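Local coordinates for aerobactin synthase IucA (PDB 5JM8), which binds ATP and magnesium and, as a NIS synthetase, probably uses the nucleotide to drive the ligation of citrate with a hydroxylysine derivative in aerobactin assembly, at residues 25-30 and 544-549; 180-185 and 247-252; 359-364 and 432-437; 297-302 and 469-474. All blocks are in the same frame, centred on the assembly; numbering follows the deposited sequence.

Contact 1: 25-30 and 544-549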
loop_
_atom_site.group_PDB
_atom_site.type_symbol
_atom_site.label_atom_id
_atom_site.label_comp_id
_atom_site.label_asym_id
_atom_site.label_seq_id
_atom_site.Cartn_x
_atom_site.Cartn_y
_atom_site.Cartn_z
ATOM N N ARG A 25 -42.821 -20.031 -1.420
ATOM C CA ARG A 25 -42.565 -20.416 -0.038
ATOM C C ARG A 25 -43.791 -20.204 0.850
ATOM O O ARG A 25 -44.028 -20.972 1.782
ATOM C CB ARG A 25 -41.378 -19.625 0.521
ATOM C CG ARG A 25 -41.179 -19.779 2.026
ATOM C CD ARG A 25 -39.953 -19.029 2.506
ATOM N NE ARG A 25 -38.716 -19.714 2.145
ATOM C CZ ARG A 25 -37.499 -19.264 2.437
ATOM N NH1 ARG A 25 -37.351 -18.121 3.092
ATOM N NH2 ARG A 25 -36.431 -19.955 2.068
ATOM N N GLU A 26 -44.564 -19.163 0.557
ATOM C CA GLU A 26 -45.670 -18.761 1.423
ATOM C C GLU A 26 -47.020 -19.299 0.955
ATOM O O GLU A 26 -48.061 -18.948 1.516
ATOM C CB GLU A 26 -45.728 -17.234 1.517
ATOM C CG GLU A 26 -44.430 -16.617 2.015
ATOM C CD GLU A 26 -44.510 -15.113 2.178
ATOM O OE1 GLU A 26 -45.634 -14.582 2.293
ATOM O OE2 GLU A 26 -43.443 -14.463 2.191
ATOM N N THR A 27 -47.001 -20.151 -0.068
ATOM C CA THR A 27 -48.219 -20.778 -0.570
ATOM C C THR A 27 -48.050 -22.288 -0.714
ATOM O O THR A 27 -46.947 -22.784 -0.949
ATOM C CB THR A 27 -48.642 -20.201 -1.938
ATOM O OG1 THR A 27 -47.695 -20.583 -2.944
ATOM C CG2 THR A 27 -48.743 -18.685 -1.880
ATOM N N LYS A 28 -49.161 -23.006 -0.562
ATOM C CA LYS A 28 -49.207 -24.444 -0.801
ATOM C C LYS A 28 -50.024 -24.708 -2.063
ATOM O O LYS A 28 -50.363 -25.850 -2.374
ATOM C CB LYS A 28 -49.808 -25.173 0.404
ATOM C CG LYS A 28 -49.024 -24.979 1.705
ATOM C CD LYS A 28 -47.677 -25.697 1.668
ATOM C CE LYS A 28 -46.904 -25.517 2.968
ATOM N NZ LYS A 28 -46.473 -24.106 3.178
ATOM N N ASP A 29 -50.323 -23.631 -2.787
ATOM C CA ASP A 29 -51.130 -23.688 -4.001
ATOM C C ASP A 29 -50.241 -23.671 -5.247
ATOM O O ASP A 29 -50.244 -22.711 -6.022
ATOM C CB ASP A 29 -52.120 -22.517 -4.027
ATOM C CG ASP A 29 -52.976 -22.500 -5.276
ATOM O OD1 ASP A 29 -53.176 -23.573 -5.881
ATOM O OD2 ASP A 29 -53.443 -21.406 -5.658
ATOM N N TRP A 30 -49.462 -24.732 -5.422
ATOM C CA TRP A 30 -48.634 -24.895 -6.612
ATOM C C TRP A 30 -48.239 -26.359 -6.765
ATOM O O TRP A 30 -48.300 -27.130 -5.806
ATOM C CB TRP A 30 -47.392 -24.005 -6.546
ATOM C CG TRP A 30 -46.631 -24.117 -5.258
ATOM C CD1 TRP A 30 -46.846 -23.404 -4.115
ATOM C CD2 TRP A 30 -45.531 -24.992 -4.984
ATOM N NE1 TRP A 30 -45.950 -23.783 -3.145
ATOM C CE2 TRP A 30 -45.132 -24.756 -3.653
ATOM C CE3 TRP A 30 -44.844 -25.951 -5.733
ATOM C CZ2 TRP A 30 -44.079 -25.445 -3.057
ATOM C CZ3 TRP A 30 -43.800 -26.635 -5.139
ATOM C CH2 TRP A 30 -43.428 -26.378 -3.814
ATOM N N ASN A 544 -42.693 -12.415 3.950
ATOM C CA ASN A 544 -42.515 -11.050 3.463
ATOM C C ASN A 544 -43.508 -10.669 2.367
ATOM O O ASN A 544 -43.837 -9.494 2.202
ATOM C CB ASN A 544 -41.092 -10.861 2.933
ATOM C CG ASN A 544 -40.047 -10.922 4.024
ATOM O OD1 ASN A 544 -39.974 -10.040 4.879
ATOM N ND2 ASN A 544 -39.221 -11.960 3.994
ATOM N N PHE A 545 -43.981 -11.661 1.619
ATOM C CA PHE A 545 -44.815 -11.408 0.447
ATOM C C PHE A 545 -46.200 -10.885 0.840
ATOM O O PHE A 545 -46.662 -9.883 0.294
ATOM C CB PHE A 545 -44.941 -12.684 -0.394
ATOM C CG PHE A 545 -45.781 -12.522 -1.635
ATOM C CD1 PHE A 545 -47.162 -12.554 -1.550
ATOM C CD2 PHE A 545 -45.196 -12.365 -2.882
ATOM C CE1 PHE A 545 -47.946 -12.415 -2.679
ATOM C CE2 PHE A 545 -45.976 -12.229 -4.015
ATOM C CZ PHE A 545 -47.350 -12.249 -3.913
ATOM N N PHE A 546 -46.860 -11.553 1.783
ATOM C CA PHE A 546 -48.199 -11.141 2.201
ATOM C C PHE A 546 -48.117 -10.059 3.272
ATOM O O PHE A 546 -49.094 -9.359 3.537
ATOM C CB PHE A 546 -49.003 -12.343 2.700
ATOM C CG PHE A 546 -49.328 -13.333 1.619
ATOM C CD1 PHE A 546 -50.291 -13.048 0.666
ATOM C CD2 PHE A 546 -48.659 -14.543 1.548
ATOM C CE1 PHE A 546 -50.585 -13.952 -0.336
ATOM C CE2 PHE A 546 -48.948 -15.450 0.551
ATOM C CZ PHE A 546 -49.915 -15.154 -0.393
ATOM N N CYS A 547 -46.942 -9.918 3.877
ATOM C CA CYS A 547 -46.693 -8.829 4.812
ATOM C C CYS A 547 -46.554 -7.515 4.053
ATOM O O CYS A 547 -46.995 -6.462 4.516
ATOM C CB CYS A 547 -45.433 -9.096 5.636
ATOM S SG CYS A 547 -45.036 -7.802 6.835
ATOM N N TYR A 548 -45.939 -7.590 2.878
ATOM C CA TYR A 548 -45.687 -6.415 2.051
ATOM C C TYR A 548 -46.957 -5.981 1.325
ATOM O O TYR A 548 -47.162 -4.798 1.043
ATOM C CB TYR A 548 -44.578 -6.721 1.045
ATOM C CG TYR A 548 -44.003 -5.509 0.359
ATOM C CD1 TYR A 548 -43.231 -4.604 1.061
ATOM C CD2 TYR A 548 -44.218 -5.279 -0.992
ATOM C CE1 TYR A 548 -42.695 -3.499 0.449
ATOM C CE2 TYR A 548 -43.684 -4.173 -1.616
ATOM C CZ TYR A 548 -42.920 -3.288 -0.888
ATOM O OH TYR A 548 -42.379 -2.185 -1.498
ATOM N N LEU A 549 -47.806 -6.958 1.031
ATOM C CA LEU A 549 -49.094 -6.721 0.394
ATOM C C LEU A 549 -50.051 -6.014 1.354
ATOM O O LEU A 549 -50.949 -5.287 0.926
ATOM C CB LEU A 549 -49.674 -8.055 -0.079
ATOM C CG LEU A 549 -51.049 -8.111 -0.740
ATOM C CD1 LEU A 549 -51.115 -7.254 -1.994
ATOM C CD2 LEU A 549 -51.358 -9.562 -1.064
#

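Contact 2: 180-185 and 247-252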
loop_
_atom_site.group_PDB
_atom_site.type_symbol
_atom_site.label_atom_id
_atom_site.label_comp_id
_atom_site.label_asym_id
_atom_site.label_seq_id
_atom_site.Cartn_x
_atom_site.Cartn_y
_atom_site.Cartn_z
ATOM N N ARG A 180 -22.756 15.697 5.060
ATOM C CA ARG A 180 -23.191 17.070 5.255
ATOM C C ARG A 180 -22.956 17.419 6.717
ATOM O O ARG A 180 -23.041 16.546 7.580
ATOM C CB ARG A 180 -24.661 17.236 4.876
ATOM C CG ARG A 180 -25.166 18.662 4.941
ATOM C CD ARG A 180 -26.590 18.737 4.435
ATOM N NE ARG A 180 -27.101 20.103 4.398
ATOM C CZ ARG A 180 -26.913 20.947 3.390
ATOM N NH1 ARG A 180 -26.212 20.581 2.325
ATOM N NH2 ARG A 180 -27.427 22.167 3.449
ATOM N N TRP A 181 -22.658 18.684 6.996
ATOM C CA TRP A 181 -22.260 19.088 8.342
ATOM C C TRP A 181 -22.952 20.362 8.816
ATOM O O TRP A 181 -23.036 21.342 8.077
ATOM C CB TRP A 181 -20.745 19.287 8.395
ATOM C CG TRP A 181 -19.954 18.037 8.135
ATOM C CD1 TRP A 181 -19.537 17.566 6.924
ATOM C CD2 TRP A 181 -19.478 17.105 9.113
ATOM N NE1 TRP A 181 -18.832 16.398 7.087
ATOM C CE2 TRP A 181 -18.783 16.093 8.422
ATOM C CE3 TRP A 181 -19.573 17.027 10.505
ATOM C CZ2 TRP A 181 -18.186 15.018 9.076
ATOM C CZ3 TRP A 181 -18.982 15.960 11.152
ATOM C CH2 TRP A 181 -18.296 14.971 10.439
ATOM N N PHE A 182 -23.443 20.329 10.054
ATOM C CA PHE A 182 -23.999 21.509 10.712
ATOM C C PHE A 182 -23.150 21.904 11.910
ATOM O O PHE A 182 -22.735 21.048 12.693
ATOM C CB PHE A 182 -25.433 21.262 11.196
ATOM C CG PHE A 182 -26.449 21.108 10.097
ATOM C CD1 PHE A 182 -26.120 21.320 8.766
ATOM C CD2 PHE A 182 -27.750 20.757 10.408
ATOM C CE1 PHE A 182 -27.070 21.175 7.772
ATOM C CE2 PHE A 182 -28.702 20.609 9.419
ATOM C CZ PHE A 182 -28.362 20.820 8.101
ATOM N N ALA A 183 -22.901 23.201 12.060
ATOM C CA ALA A 183 -22.393 23.726 13.320
ATOM C C ALA A 183 -23.598 24.001 14.208
ATOM O O ALA A 183 -24.475 24.783 13.843
ATOM C CB ALA A 183 -21.569 24.980 13.105
ATOM N N VAL A 184 -23.643 23.338 15.360
ATOM C CA VAL A 184 -24.823 23.356 16.216
ATOM C C VAL A 184 -24.475 23.701 17.661
ATOM O O VAL A 184 -23.515 23.169 18.218
ATOM C CB VAL A 184 -25.538 21.988 16.195
ATOM C CG1 VAL A 184 -26.803 22.025 17.042
ATOM C CG2 VAL A 184 -25.861 21.576 14.768
ATOM N N ASN A 185 -25.261 24.588 18.262
ATOM C CA ASN A 185 -25.095 24.907 19.676
ATOM C C ASN A 185 -25.456 23.684 20.514
ATOM O O ASN A 185 -26.465 23.027 20.263
ATOM C CB ASN A 185 -25.959 26.113 20.070
ATOM C CG ASN A 185 -25.696 26.588 21.495
ATOM O OD1 ASN A 185 -25.426 25.792 22.392
ATOM N ND2 ASN A 185 -25.784 27.894 21.706
ATOM N N GLY A 247 -29.642 31.301 15.155
ATOM C CA GLY A 247 -28.195 31.219 15.066
ATOM C C GLY A 247 -27.627 29.992 15.756
ATOM O O GLY A 247 -26.410 29.851 15.880
ATOM N N LEU A 248 -28.509 29.099 16.198
ATOM C CA LEU A 248 -28.090 27.887 16.896
ATOM C C LEU A 248 -27.703 26.782 15.920
ATOM O O LEU A 248 -27.155 25.757 16.326
ATOM C CB LEU A 248 -29.201 27.395 17.825
ATOM C CG LEU A 248 -29.585 28.366 18.944
ATOM C CD1 LEU A 248 -30.791 27.858 19.716
ATOM C CD2 LEU A 248 -28.420 28.626 19.890
ATOM N N ILE A 249 -28.001 26.989 14.640
ATOM C CA ILE A 249 -27.560 26.080 13.588
ATOM C C ILE A 249 -26.956 26.853 12.423
ATOM O O ILE A 249 -27.548 27.814 11.927
ATOM C CB ILE A 249 -28.717 25.202 13.065
ATOM C CG1 ILE A 249 -29.113 24.175 14.129
ATOM C CG2 ILE A 249 -28.309 24.485 11.766
ATOM C CD1 ILE A 249 -30.263 23.257 13.732
ATOM N N LYS A 250 -25.776 26.416 11.989
ATOM C CA LYS A 250 -25.157 26.929 10.775
ATOM C C LYS A 250 -24.917 25.773 9.811
ATOM O O LYS A 250 -24.338 24.753 10.181
ATOM C CB LYS A 250 -23.843 27.651 11.084
ATOM C CG LYS A 250 -23.138 28.201 9.849
ATOM C CD LYS A 250 -21.837 28.900 10.200
ATOM C CE LYS A 250 -21.151 29.446 8.954
ATOM N NZ LYS A 250 -19.856 30.112 9.267
ATOM N N ASP A 251 -25.371 25.943 8.577
ATOM C CA ASP A 251 -25.215 24.928 7.546
ATOM C C ASP A 251 -23.855 25.052 6.856
ATOM O O ASP A 251 -23.627 25.981 6.080
ATOM C CB ASP A 251 -26.344 25.054 6.523
ATOM C CG ASP A 251 -26.347 23.930 5.508
ATOM O OD1 ASP A 251 -25.435 23.076 5.540
ATOM O OD2 ASP A 251 -27.269 23.904 4.667
ATOM N N LEU A 252 -22.965 24.101 7.130
ATOM C CA LEU A 252 -21.605 24.145 6.599
ATOM C C LEU A 252 -21.496 23.445 5.247
ATOM O O LEU A 252 -20.477 23.554 4.563
ATOM C CB LEU A 252 -20.629 23.509 7.593
ATOM C CG LEU A 252 -20.564 24.163 8.977
ATOM C CD1 LEU A 252 -19.592 23.420 9.880
ATOM C CD2 LEU A 252 -20.169 25.630 8.872
#

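Contact 3: 359-364 and 432-437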
loop_
_atom_site.group_PDB
_atom_site.type_symbol
_atom_site.label_atom_id
_atom_site.label_comp_id
_atom_site.label_asym_id
_atom_site.label_seq_id
_atom_site.Cartn_x
_atom_site.Cartn_y
_atom_site.Cartn_z
ATOM N N SER A 359 -9.085 -6.557 4.625
ATOM C CA SER A 359 -9.349 -7.915 5.084
ATOM C C SER A 359 -10.496 -8.504 4.281
ATOM O O SER A 359 -11.325 -7.769 3.745
ATOM C CB SER A 359 -9.689 -7.946 6.575
ATOM O OG SER A 359 -10.907 -7.275 6.831
ATOM N N GLN A 360 -10.542 -9.829 4.204
ATOM C CA GLN A 360 -11.630 -10.513 3.519
ATOM C C GLN A 360 -12.802 -10.714 4.475
ATOM O O GLN A 360 -13.219 -11.836 4.750
ATOM C CB GLN A 360 -11.161 -11.850 2.954
ATOM C CG GLN A 360 -12.123 -12.459 1.957
ATOM C CD GLN A 360 -11.675 -13.825 1.475
ATOM O OE1 GLN A 360 -10.769 -14.436 2.050
ATOM N NE2 GLN A 360 -12.311 -14.315 0.413
ATOM N N THR A 361 -13.317 -9.603 4.982
ATOM C CA THR A 361 -14.526 -9.602 5.789
ATOM C C THR A 361 -15.681 -9.166 4.900
ATOM O O THR A 361 -15.730 -8.019 4.464
ATOM C CB THR A 361 -14.393 -8.664 7.001
ATOM O OG1 THR A 361 -13.217 -9.013 7.744
ATOM C CG2 THR A 361 -15.619 -8.761 7.907
ATOM N N ASN A 362 -16.587 -10.095 4.604
ATOM C CA ASN A 362 -17.710 -9.825 3.709
ATOM C C ASN A 362 -19.056 -10.091 4.372
ATOM O O ASN A 362 -19.203 -11.043 5.141
ATOM C CB ASN A 362 -17.616 -10.679 2.440
ATOM C CG ASN A 362 -16.273 -10.558 1.734
ATOM O OD1 ASN A 362 -15.844 -11.484 1.046
ATOM N ND2 ASN A 362 -15.610 -9.417 1.892
ATOM N N VAL A 363 -20.044 -9.259 4.056
ATOM C CA VAL A 363 -21.405 -9.527 4.489
ATOM C C VAL A 363 -21.912 -10.751 3.726
ATOM O O VAL A 363 -21.730 -10.863 2.513
ATOM C CB VAL A 363 -22.333 -8.317 4.266
ATOM C CG1 VAL A 363 -22.469 -8.002 2.778
ATOM C CG2 VAL A 363 -23.690 -8.564 4.905
ATOM N N LEU A 364 -22.537 -11.673 4.450
ATOM C CA LEU A 364 -22.897 -12.975 3.901
ATOM C C LEU A 364 -23.857 -12.871 2.716
ATOM O O LEU A 364 -23.750 -13.637 1.756
ATOM C CB LEU A 364 -23.517 -13.842 5.003
ATOM C CG LEU A 364 -23.973 -15.255 4.633
ATOM C CD1 LEU A 364 -22.805 -16.098 4.153
ATOM C CD2 LEU A 364 -24.668 -15.916 5.820
ATOM N N LEU A 432 -21.215 -10.687 9.200
ATOM C CA LEU A 432 -19.972 -10.453 8.477
ATOM C C LEU A 432 -19.057 -11.654 8.688
ATOM O O LEU A 432 -18.672 -11.970 9.816
ATOM C CB LEU A 432 -19.297 -9.164 8.942
ATOM C CG LEU A 432 -20.169 -7.906 8.895
ATOM C CD1 LEU A 432 -19.449 -6.717 9.516
ATOM C CD2 LEU A 432 -20.583 -7.591 7.465
ATOM N N VAL A 433 -18.730 -12.332 7.595
ATOM C CA VAL A 433 -17.891 -13.522 7.652
ATOM C C VAL A 433 -16.434 -13.132 7.469
ATOM O O VAL A 433 -16.002 -12.799 6.367
ATOM C CB VAL A 433 -18.295 -14.556 6.579
ATOM C CG1 VAL A 433 -17.390 -15.779 6.636
ATOM C CG2 VAL A 433 -19.743 -14.970 6.771
ATOM N N GLN A 434 -15.684 -13.165 8.565
ATOM C CA GLN A 434 -14.265 -12.865 8.527
ATOM C C GLN A 434 -13.520 -14.038 7.915
ATOM O O GLN A 434 -13.390 -15.089 8.542
ATOM C CB GLN A 434 -13.738 -12.573 9.930
ATOM C CG GLN A 434 -12.291 -12.094 9.967
ATOM C CD GLN A 434 -11.728 -12.039 11.375
ATOM O OE1 GLN A 434 -12.217 -12.715 12.282
ATOM N NE2 GLN A 434 -10.694 -11.230 11.563
ATOM N N MET A 435 -13.040 -13.856 6.691
ATOM C CA MET A 435 -12.319 -14.911 5.989
ATOM C C MET A 435 -10.828 -14.623 5.894
ATOM O O MET A 435 -10.395 -13.475 5.971
ATOM C CB MET A 435 -12.881 -15.103 4.582
ATOM C CG MET A 435 -14.222 -15.802 4.527
ATOM S SD MET A 435 -14.814 -15.924 2.835
ATOM C CE MET A 435 -15.462 -14.275 2.597
ATOM N N LEU A 436 -10.056 -15.691 5.727
ATOM C CA LEU A 436 -8.620 -15.604 5.506
ATOM C C LEU A 436 -8.239 -16.706 4.530
ATOM O O LEU A 436 -8.210 -17.882 4.892
ATOM C CB LEU A 436 -7.843 -15.741 6.822
ATOM C CG LEU A 436 -6.313 -15.741 6.726
ATOM C CD1 LEU A 436 -5.790 -14.463 6.090
ATOM C CD2 LEU A 436 -5.683 -15.940 8.102
ATOM N N GLY A 437 -7.960 -16.324 3.290
ATOM C CA GLY A 437 -7.732 -17.288 2.232
ATOM C C GLY A 437 -9.012 -18.012 1.859
ATOM O O GLY A 437 -9.001 -19.217 1.615
HETATM O O HOH W 1 -8.445 -11.439 5.441
#

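Contact 4: 297-302 and 469-474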
loop_
_atom_site.group_PDB
_atom_site.type_symbol
_atom_site.label_atom_id
_atom_site.label_comp_id
_atom_site.label_asym_id
_atom_site.label_seq_id
_atom_site.Cartn_x
_atom_site.Cartn_y
_atom_site.Cartn_z
ATOM N N VAL A 297 -31.959 3.277 19.528
ATOM C CA VAL A 297 -30.553 3.622 19.709
ATOM C C VAL A 297 -30.113 3.369 21.151
ATOM O O VAL A 297 -28.919 3.255 21.427
ATOM C CB VAL A 297 -30.266 5.095 19.318
ATOM C CG1 VAL A 297 -30.560 5.316 17.839
ATOM C CG2 VAL A 297 -31.068 6.063 20.171
ATOM N N LYS A 298 -31.077 3.267 22.061
ATOM C CA LYS A 298 -30.782 2.923 23.451
ATOM C C LYS A 298 -30.408 1.448 23.574
ATOM O O LYS A 298 -29.665 1.063 24.476
ATOM C CB LYS A 298 -31.977 3.237 24.354
ATOM C CG LYS A 298 -32.217 4.720 24.578
ATOM C CD LYS A 298 -31.321 5.271 25.670
ATOM N N ARG A 299 -30.934 0.629 22.666
ATOM C CA ARG A 299 -30.603 -0.793 22.625
ATOM C C ARG A 299 -29.119 -1.006 22.383
ATOM O O ARG A 299 -28.508 -1.904 22.963
ATOM C CB ARG A 299 -31.393 -1.506 21.530
ATOM C CG ARG A 299 -32.881 -1.585 21.771
ATOM C CD ARG A 299 -33.556 -2.366 20.658
ATOM N NE ARG A 299 -34.992 -2.516 20.867
ATOM C CZ ARG A 299 -35.820 -3.053 19.976
ATOM N NH1 ARG A 299 -35.354 -3.485 18.813
ATOM N NH2 ARG A 299 -37.115 -3.154 20.244
ATOM N N GLY A 300 -28.548 -0.184 21.508
ATOM C CA GLY A 300 -27.132 -0.256 21.204
ATOM C C GLY A 300 -26.307 0.134 22.411
ATOM O O GLY A 300 -25.309 -0.510 22.730
ATOM N N MET A 301 -26.730 1.200 23.083
ATOM C CA MET A 301 -26.074 1.649 24.303
ATOM C C MET A 301 -26.153 0.564 25.367
ATOM O O MET A 301 -25.172 0.268 26.048
ATOM C CB MET A 301 -26.720 2.936 24.826
ATOM C CG MET A 301 -26.584 4.140 23.905
ATOM S SD MET A 301 -24.881 4.621 23.571
ATOM C CE MET A 301 -24.256 4.937 25.218
ATOM N N ARG A 302 -27.338 -0.023 25.498
ATOM C CA ARG A 302 -27.591 -1.074 26.477
ATOM C C ARG A 302 -26.633 -2.244 26.289
ATOM O O ARG A 302 -26.037 -2.736 27.249
ATOM C CB ARG A 302 -29.041 -1.553 26.364
ATOM C CG ARG A 302 -29.423 -2.661 27.333
ATOM C CD ARG A 302 -30.919 -2.925 27.316
ATOM N NE ARG A 302 -31.680 -1.720 27.643
ATOM C CZ ARG A 302 -32.512 -1.092 26.814
ATOM N NH1 ARG A 302 -32.736 -1.549 25.587
ATOM N NH2 ARG A 302 -33.140 0.001 27.226
ATOM N N ALA A 469 -35.212 -4.220 30.766
ATOM C CA ALA A 469 -35.003 -3.826 29.376
ATOM C C ALA A 469 -36.230 -4.093 28.530
ATOM O O ALA A 469 -36.922 -5.097 28.703
ATOM C CB ALA A 469 -33.808 -4.555 28.780
ATOM N N GLU A 470 -36.481 -3.180 27.603
ATOM C CA GLU A 470 -37.607 -3.292 26.694
ATOM C C GLU A 470 -37.402 -4.443 25.712
ATOM O O GLU A 470 -38.359 -5.121 25.330
ATOM C CB GLU A 470 -37.804 -1.967 25.955
ATOM C CG GLU A 470 -38.436 -2.078 24.581
ATOM C CD GLU A 470 -37.424 -2.312 23.468
ATOM O OE1 GLU A 470 -36.306 -1.757 23.532
ATOM O OE2 GLU A 470 -37.764 -3.048 22.521
ATOM N N ASN A 471 -36.153 -4.661 25.311
ATOM C CA ASN A 471 -35.827 -5.738 24.382
ATOM C C ASN A 471 -35.560 -7.043 25.129
ATOM O O ASN A 471 -34.497 -7.649 24.999
ATOM C CB ASN A 471 -34.627 -5.360 23.502
ATOM C CG ASN A 471 -33.465 -4.797 24.296
ATOM O OD1 ASN A 471 -33.642 -4.297 25.404
ATOM N ND2 ASN A 471 -32.268 -4.864 23.723
ATOM N N VAL A 472 -36.542 -7.457 25.927
ATOM C CA VAL A 472 -36.542 -8.778 26.546
ATOM C C VAL A 472 -37.481 -9.687 25.765
ATOM O O VAL A 472 -38.566 -9.270 25.361
ATOM C CB VAL A 472 -36.982 -8.739 28.029
ATOM C CG1 VAL A 472 -35.889 -8.131 28.898
ATOM C CG2 VAL A 472 -38.296 -7.976 28.196
ATOM N N PHE A 473 -37.054 -10.929 25.554
ATOM C CA PHE A 473 -37.827 -11.891 24.771
ATOM C C PHE A 473 -38.361 -13.036 25.619
ATOM O O PHE A 473 -37.685 -13.531 26.519
ATOM C CB PHE A 473 -36.974 -12.467 23.635
ATOM C CG PHE A 473 -37.064 -11.699 22.342
ATOM C CD1 PHE A 473 -37.599 -10.418 22.299
ATOM C CD2 PHE A 473 -36.613 -12.265 21.165
ATOM C CE1 PHE A 473 -37.676 -9.720 21.104
ATOM C CE2 PHE A 473 -36.686 -11.574 19.969
ATOM C CZ PHE A 473 -37.221 -10.302 19.938
ATOM N N THR A 474 -39.584 -13.451 25.317
ATOM C CA THR A 474 -40.135 -14.666 25.890
ATOM C C THR A 474 -39.560 -15.860 25.145
ATOM O O THR A 474 -38.890 -15.706 24.123
ATOM C CB THR A 474 -41.668 -14.705 25.801
ATOM O OG1 THR A 474 -42.069 -14.755 24.427
ATOM C CG2 THR A 474 -42.280 -13.480 26.470
#

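Contact 1: 25-30 and 544-549
The end of helix 14-26 and the loop after it lie beside the short helix 545-549; the two backbones come closest at E26 and F545, whose CA atoms lie 7.5 Å apart. With CG anti to its carbonyl carbon (chi1 -57°) and the chain extended beyond, E26 sends its acid group to the first turn of the 545-549 helix. OE2 receives the amide N of F545 at 2.9 Å, an almost straight bond (174°) made on the syn lone pair, and a weak, bent one from N544 N at 2.8 Å. OE1 takes a weak bond from F546 N at 3.3 Å. A negative group so placed would be expected to be stabilised by the helix dipole. The F546 side chain runs antiparallel alongside E26, its CD2 3.1 Å from OE1, and T27 CG2 meets the rim of the same ring at CZ, 4.0 Å away. F545 CD1 lies over the centre of the F546 ring, 3.7 Å above its plane. The F545 ring itself packs edge-to-face on F19 of helix 14-26 and F107 of helix 101-124. The preceding residue, R25, makes a cation-pi contact with F151 and touches V488 of helix 475-500.

Contact 2: 180-185 and 247-252
F182 sets CG anti to its carbonyl carbon (chi1 -69°) and D251 sets CG anti to its backbone N (chi1 -173°), which brings the ring and the carboxylate together on one face of the paired strands. F182 CE1 comes to 3.4 Å from D251 OD1, which approaches at the ring edge and also accepts from G253 N. On the same face, F182 CD2 meets I249 CG2 at 4.0 Å. R180, its chain straight from CG to NE, forms a salt bridge with D251 through NH2 and OD2, although the modelled separation is too short to be exact. On the other face A183 CB lies 4.1 Å from L252 CD1, and K250 stretches away to a salt bridge with E216. Four backbone bonds knit the strands: A183 and K250 bond both ways, N to O, each at 2.8 Å, and this hydrogen-bonded pair is flanked by L252 N to W181 O and N185 N to L248 O. The whole is an antiparallel strand pairing in a three-stranded sheet, where 177-185 is the middle strand and 249-255 an outer one, within the IucA/IucC family region.

Contact 3: 359-364 and 432-437
Q360 lays its extended side chain obliquely across M435, so that its amide covers the methionine: OE1 sits 3.4 Å from M435 CB, while NE2 is 3.8 Å from SD. CG of Q360 is anti to its backbone N (chi1 -166°), whereas M435 starts with CG anti to the carbonyl carbon and bends at chi3 (-80°), which swings CE across to N362 OD1 at 3.2 Å. On the opposite face of the sheet L432 CD2 presses on V363 CB at 3.7 Å, and L432 CB meets T361 CG2. The strands run antiparallel, 360-363 being the outermost strand of a four-stranded mixed sheet beside 431-435. M435 N gives a bond to Q360 O at 2.8 Å, and N362 and V433 exchange a pair of which V433 N to N362 O is the shorter; in all three the donor lies above the carbonyl plane. Where the strands part, a water accepts from Q360 N and donates to M435 O, both at 2.9 Å. The V363 side chain is about 8 Å from both the bound ATP and the magnesium ion. Q434 packs on L436 of the second subunit, and L436 on Q434 of that subunit. In this mostly buried pairing, backbone bonds and a bridging water hold the main chains, the Q360 and N362 amide nitrogens bond to D438 and L136 O, and M435 packs CB and CE against the amide oxygens.

Contact 4: 297-302 and 469-474
A side-on, two-nitrogen arginine-glutamate salt bridge ties helix 294-306 to the loop that leads into helix 475-500. R299 and E470 cross at about a right angle, yet their flat groups end up nearly coplanar, 14° apart. The arginine is extended from CG to NE, and the glutamate bends at chi2 (-88°) to turn its carboxylate edge-on to the guanidinium. Each oxygen uses its syn lone pair: OE1 accepts from R299 NE at 3.1 Å in a nearly straight bond (173°), OE2 from R299 NH2 over a very short 2.4 Å. R299 NH1 has its own partner in Q449 O. N471, the centre of an inverse gamma turn, lies alongside R299, pointing the other way, its amide almost parallel to the guanidinium and its ND2 engaged by S451 O. Three residues further along the helix, R302 bends at chi3 and points tip to tip at N471, with the guanidinium oblique to the amide plane and its NE bridged to E466. A469 covers one face of that guanidinium. The tip-to-tip approach brings R302 NH1 to 2.9 Å from N471 OD1, while R302 CD rests 3.6 Å from A469 CB.

How the contacts relate
Contact 1 closes the longest loop, from the N-terminal helix 14-26 to the late helix 545-549, and the other three lie inside it. Contact 2 comes first in series; contact 4 opens afterwards and encloses contact 3. No two touch: their centres are 28 to 47 Å apart, the closest pair being contacts 3 and 4, while contact 2 lies farthest from the chain's centre, about 33 Å, in a separate three-stranded sheet. Contacts 3 and 4 each join the IucA/IucC family region to the FhuF-like one. Side chains of contacts 1, 3 and 4 come within about 7 to 9 Å of the bound ATP, so three widely separated sequence pairings converge around the nucleotide site.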